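Local coordinates for cellulosome protein dockerin type I (Clostridium thermocellum, PDB 2WZ8) that probably binds carbohydrate as a family 35 carbohydrate-binding module of a cellulosomal protein, its beta-sandwich carrying a bound calcium ion, at residues A[18-21]-A[25-28]; A[30-35]-A[140-145]; A[87-90]-A[96-99]. All coordinates share one frame; numbering follows the deposited sequence. Where two conformers were deposited one is given.

Interaction 1. Residues A[18-21]-A[25-28]; sequences NTLG and VRQR
The apolar part of the contact is made by L20, which meets R26 with both branches of its isobutyl end. L20 CD1 lies over one face of the R26 guanidinium, 3.5 Å above its plane and offset toward the rim, and is 3.7 Å from R26 NH2. L20 CD2 turns instead to the backbone, 3.6 Å from R26 N and 3.7 Å from V25 C. The R26 chain reaches this place because it is extended from CG to NE (chi2 172°, chi3 176°), which carries the guanidinium past L20 toward N18.

The polar part lies at the guanidinium edge and is indirect. N18 O sits near the guanidinium plane, 3.6 Å from R26 NH2, and a water in that same plane joins the two. It donates to N18 O at 2.5 Å and accepts from R26 NH2 at 2.7 Å. The guanidinium is fixed further by backbone carbonyls outside the two segments, NE bonding to E14 O and NH2 to D15 O.

No backbone hydrogen bond links 18-21 to 25-28; each pairs with another strand. T19 bonds to Q50 in strand 49-56, at the edge of the five-stranded sheet, while V25 and Q27 bond to G39 and Y37 in the two-stranded sheet with 36-39. L20 bridges these sheets, its side chain touching L49 of 49-56 and V38 of 36-39.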
# COMPACT_ATOMS: atom_id res chain seq x y z
N ASN A 18 9.17 8.35 -0.51
CA ASN A 18 7.72 8.31 -0.69
C ASN A 18 7.07 9.58 -0.17
O ASN A 18 7.66 10.30 0.63
CB ASN A 18 7.12 7.06 -0.00
CG ASN A 18 7.59 5.77 -0.62
OD1 ASN A 18 8.03 5.73 -1.79
ND2 ASN A 18 7.42 4.67 0.11
N THR A 19 5.85 9.84 -0.63
CA THR A 19 5.04 10.96 -0.15
C THR A 19 3.91 10.46 0.72
O THR A 19 3.16 9.57 0.33
CB THR A 19 4.42 11.77 -1.31
OG1 THR A 19 5.44 12.13 -2.25
CG2 THR A 19 3.75 13.02 -0.80
N LEU A 20 3.79 11.03 1.91
CA LEU A 20 2.71 10.74 2.82
C LEU A 20 1.90 12.01 2.92
O LEU A 20 2.42 13.09 3.23
CB LEU A 20 3.25 10.29 4.18
CG LEU A 20 3.62 8.80 4.30
CD1 LEU A 20 4.78 8.42 3.41
CD2 LEU A 20 3.95 8.42 5.76
N GLY A 21 0.63 11.90 2.61
CA GLY A 21 -0.32 13.01 2.73
C GLY A 21 -1.10 12.99 4.02
O GLY A 21 -1.43 11.92 4.56
N VAL A 25 1.14 8.24 8.36
CA VAL A 25 2.33 8.39 9.15
C VAL A 25 3.20 7.12 9.18
O VAL A 25 2.69 6.00 9.23
CB VAL A 25 1.93 8.85 10.59
CG1 VAL A 25 1.02 7.77 11.29
CG2 VAL A 25 3.15 9.33 11.39
N ARG A 26 4.51 7.31 9.17
CA ARG A 26 5.48 6.23 9.43
C ARG A 26 5.50 5.92 10.89
O ARG A 26 5.60 6.82 11.71
CB ARG A 26 6.89 6.65 9.02
CG ARG A 26 7.08 6.92 7.55
CD ARG A 26 8.47 7.53 7.24
NE ARG A 26 8.67 7.69 5.82
CZ ARG A 26 8.27 8.73 5.10
NH1 ARG A 26 7.65 9.74 5.67
NH2 ARG A 26 8.49 8.74 3.80
N GLN A 27 5.42 4.63 11.21
CA GLN A 27 5.46 4.18 12.60
C GLN A 27 6.33 2.93 12.72
O GLN A 27 6.47 2.15 11.77
CB GLN A 27 4.05 3.98 13.18
CG GLN A 27 3.36 5.30 13.45
CD GLN A 27 1.98 5.21 14.07
OE1 GLN A 27 1.31 4.16 14.11
NE2 GLN A 27 1.50 6.37 14.51
N ARG A 28 6.96 2.80 13.87
CA ARG A 28 7.87 1.66 14.14
C ARG A 28 7.10 0.42 14.59
O ARG A 28 6.14 0.49 15.34
CB ARG A 28 8.95 2.02 15.19
CG ARG A 28 9.88 3.15 14.78
O HOH W 1 7.95 11.23 2.97

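Interaction 2. Residues A[30-35]-A[140-145]; sequences NAASGG and NIDKIA. With CA (calcium ion), chain B.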
# COMPACT_ATOMS: atom_id res chain seq x y z
N ASN A 30 8.75 -3.62 15.27
CA ASN A 30 9.84 -4.58 15.05
C ASN A 30 9.44 -5.79 14.26
O ASN A 30 10.32 -6.47 13.72
CB ASN A 30 10.46 -5.04 16.36
CG ASN A 30 11.06 -3.91 17.14
OD1 ASN A 30 10.77 -3.75 18.33
ND2 ASN A 30 11.89 -3.08 16.48
N ALA A 31 8.13 -6.03 14.15
CA ALA A 31 7.60 -7.18 13.40
C ALA A 31 7.51 -6.88 11.90
O ALA A 31 7.36 -7.79 11.11
CB ALA A 31 6.21 -7.56 13.88
N ALA A 32 7.64 -5.61 11.52
CA ALA A 32 7.55 -5.17 10.11
C ALA A 32 8.89 -5.20 9.40
O ALA A 32 9.95 -5.01 10.01
CB ALA A 32 6.93 -3.74 10.03
N SER A 33 8.84 -5.40 8.09
CA SER A 33 10.04 -5.25 7.26
C SER A 33 10.64 -3.87 7.43
O SER A 33 9.96 -2.85 7.35
CB SER A 33 9.71 -5.54 5.80
OG SER A 33 10.84 -5.52 4.97
N GLY A 34 11.93 -3.86 7.72
CA GLY A 34 12.64 -2.60 7.92
C GLY A 34 12.37 -1.93 9.25
O GLY A 34 12.91 -0.84 9.54
N GLY A 35 11.55 -2.58 10.06
CA GLY A 35 11.16 -2.09 11.36
C GLY A 35 10.17 -0.95 11.39
O GLY A 35 9.89 -0.36 12.43
N ASN A 140 -2.75 -1.18 7.10
CA ASN A 140 -1.38 -0.66 7.31
C ASN A 140 -0.47 -1.33 6.28
O ASN A 140 -0.53 -2.54 6.09
CB ASN A 140 -0.90 -0.93 8.73
CG ASN A 140 -1.67 -0.18 9.77
OD1 ASN A 140 -2.43 0.74 9.45
ND2 ASN A 140 -1.47 -0.54 11.02
N ILE A 141 0.37 -0.54 5.62
CA ILE A 141 1.23 -1.04 4.55
C ILE A 141 2.67 -1.07 5.01
O ILE A 141 3.21 -0.08 5.50
CB ILE A 141 1.09 -0.23 3.26
CG1 ILE A 141 -0.39 -0.11 2.85
CG2 ILE A 141 1.98 -0.80 2.13
CD1 ILE A 141 -1.02 -1.33 2.40
N ASP A 142 3.27 -2.25 4.90
CA ASP A 142 4.67 -2.49 5.30
C ASP A 142 5.66 -2.20 4.16
O ASP A 142 6.66 -1.46 4.30
CB ASP A 142 4.79 -3.92 5.81
CG ASP A 142 6.17 -4.28 6.34
OD1 ASP A 142 7.04 -3.38 6.46
OD2 ASP A 142 6.33 -5.46 6.72
N LYS A 143 5.39 -2.82 3.03
CA LYS A 143 6.21 -2.73 1.82
C LYS A 143 5.42 -3.29 0.64
O LYS A 143 4.39 -3.91 0.81
CB LYS A 143 7.54 -3.49 1.96
CG LYS A 143 7.39 -4.94 2.23
CD LYS A 143 8.71 -5.69 2.08
CE LYS A 143 8.64 -7.13 2.53
NZ LYS A 143 9.89 -7.92 2.27
N ILE A 144 5.94 -3.02 -0.55
CA ILE A 144 5.49 -3.65 -1.79
C ILE A 144 6.68 -4.23 -2.55
O ILE A 144 7.82 -3.82 -2.36
CB ILE A 144 4.68 -2.67 -2.69
CG1 ILE A 144 5.55 -1.59 -3.30
CG2 ILE A 144 3.45 -2.06 -1.95
CD1 ILE A 144 4.82 -0.70 -4.28
N ALA A 145 6.38 -5.21 -3.39
CA ALA A 145 7.34 -5.76 -4.32
C ALA A 145 6.73 -5.86 -5.68
O ALA A 145 5.54 -6.15 -5.80
CB ALA A 145 7.82 -7.13 -3.84
CA CA B . 8.38 -1.60 6.17
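S33 and D142 meet at the calcium ion, which takes S33 O at 2.3 Å, D142 OD1 at 2.2 Å and D142 O at 2.5 Å. D142 thus binds through both side chain and backbone. Its other carboxylate oxygen, OD2, accepts a hydrogen bond from S33 N at 2.9 Å (158° at the hydrogen), using the syn lone pair. With CG of D142 anti to the backbone N (chi1 -176°), the carboxylate extends toward the 30-35 loop, where A32 CB packs 3.6 Å from D142 OD1. Alongside, the outer methylenes of K143 lie against S33, with K143 CD 3.6 Å from S33 OG.

Further out, E12, E14 and Q36 complete the metal site. The loop is folded on itself by G35 N bonding to A32 O, and G34 and G35 both take positive phi, which by itself favours glycine. On the strand side, D142 and K143 form a classic beta bulge opposite Q67.

One carboxylate therefore divides its work, OD1 on the metal and OD2 on the loop amide. S33 O and D142 OD1, only 3.1 Å apart, are two negatively polarised oxygens whose closeness the calcium charge would offset, consistent with a structural role for the ion in joining loop to strand.

Interaction 3. Residues A[87-90]-A[96-99]; sequences YCSI and PEKG
Y87, with CG anti to its own N, and E97, whose CG lies between N and the carbonyl carbon (chi1 63°) before the chain bends at chi2, bring phenol and carboxylate together across a beta hairpin. S89 OG, beside its backbone N, joins them. The hairpin pairs strand 86-92 with strand 98-102, one of the two edge strands of the five-stranded sheet of the CBM beta-sandwich.

E97 OE1 is the shared acceptor. Y87 OH donates to it at 2.8 Å and S89 OG at 2.6 Å, from opposite faces of the carboxylate plane. Neither hydroxyl lies in that plane: the phenol approaches 36° out of it, the hydroxyl of S89 60°. OE1 itself lies at the edge of the Y87 ring, and ring and carboxylate planes are nearly perpendicular. Two donors on one oxygen should help fix the rotation of the carboxylate and would favour its ionised form.

The backbone pairing is antiparallel. I90 and K98 form the hydrogen-bonded pair, with both I90 N to K98 O and K98 N to I90 O at 2.9 Å; S89 and G99 are the non-hydrogen-bonded pair. I90 and K98 direct their side chains to one face, where both touch I116 and K98 NZ reaches the carbonyl of D117. S89 points to the other face, beside Y130. Y87 OH comes within 3.1 Å of G99 CA, while G99 CA also makes a CA-H...O contact of 3.4 Å with C88 O.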
# COMPACT_ATOMS: atom_id res chain seq x y z
N TYR A 87 -10.75 -1.95 2.84
CA TYR A 87 -10.70 -1.53 1.44
C TYR A 87 -9.59 -0.52 1.23
O TYR A 87 -9.35 0.34 2.04
CB TYR A 87 -12.04 -0.90 1.05
CG TYR A 87 -12.17 -0.47 -0.40
CD1 TYR A 87 -12.54 -1.37 -1.38
CD2 TYR A 87 -11.92 0.83 -0.78
CE1 TYR A 87 -12.69 -0.99 -2.68
CE2 TYR A 87 -12.05 1.23 -2.12
CZ TYR A 87 -12.43 0.30 -3.05
OH TYR A 87 -12.58 0.68 -4.37
N CYS A 88 -8.94 -0.64 0.10
CA CYS A 88 -8.02 0.37 -0.38
C CYS A 88 -8.18 0.68 -1.85
O CYS A 88 -8.37 -0.23 -2.64
CB CYS A 88 -6.57 -0.05 -0.10
SG CYS A 88 -5.34 1.24 -0.20
N SER A 89 -8.07 1.96 -2.19
CA SER A 89 -8.00 2.43 -3.57
C SER A 89 -6.53 2.48 -3.96
O SER A 89 -5.69 2.98 -3.22
CB SER A 89 -8.58 3.86 -3.69
OG SER A 89 -9.96 3.89 -3.36
N ILE A 90 -6.23 2.01 -5.16
CA ILE A 90 -4.85 2.04 -5.70
C ILE A 90 -4.88 2.77 -7.03
O ILE A 90 -5.59 2.35 -7.96
CB ILE A 90 -4.32 0.59 -5.86
CG1 ILE A 90 -4.39 -0.11 -4.46
CG2 ILE A 90 -2.95 0.57 -6.53
CD1 ILE A 90 -4.15 -1.59 -4.44
N PRO A 96 -7.05 5.93 -12.78
CA PRO A 96 -8.28 5.65 -12.08
C PRO A 96 -8.08 4.62 -11.00
O PRO A 96 -7.24 3.74 -11.14
CB PRO A 96 -9.20 5.13 -13.19
CG PRO A 96 -8.33 4.62 -14.20
CD PRO A 96 -7.05 5.38 -14.16
N GLU A 97 -8.78 4.77 -9.88
CA GLU A 97 -8.58 3.81 -8.75
C GLU A 97 -9.05 2.43 -9.08
O GLU A 97 -10.09 2.19 -9.69
CB GLU A 97 -9.25 4.24 -7.42
CG GLU A 97 -10.75 4.32 -7.51
CD GLU A 97 -11.71 3.94 -6.26
OE1 GLU A 97 -11.47 3.10 -5.33
OE2 GLU A 97 -12.83 4.52 -6.28
N LYS A 98 -8.22 1.51 -8.68
CA LYS A 98 -8.58 0.11 -8.62
C LYS A 98 -8.74 -0.25 -7.16
O LYS A 98 -7.81 -0.14 -6.38
CB LYS A 98 -7.48 -0.72 -9.26
CG LYS A 98 -7.80 -2.19 -9.51
CD LYS A 98 -6.56 -2.95 -9.96
CE LYS A 98 -6.80 -4.47 -10.14
NZ LYS A 98 -5.83 -5.10 -11.14
N GLY A 99 -9.93 -0.66 -6.80
CA GLY A 99 -10.24 -1.03 -5.42
C GLY A 99 -9.77 -2.44 -5.12
O GLY A 99 -9.88 -3.35 -5.95

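How the interactions relate
All three contacts are partly buried. In interaction 3, C88, S89 and I90 are buried while P96 to G99, on the edge-strand side, are exposed; interactions 1 and 2 have no exposed residue among those that touch. Interactions 1 and 3 both reach the five-stranded sheet, at its opposite edge strands, their centres about 19 Å apart. Interaction 3 pairs strands directly, whereas interaction 1 connects the sheet's edge to the two-stranded sheet by side-chain packing and a water. Interaction 2 belongs to the four-stranded sheet through 140-145 and is the one built on a metal. It touches interaction 1 where R28 CB packs on G35 O, and lies across the chain's centre from interaction 3.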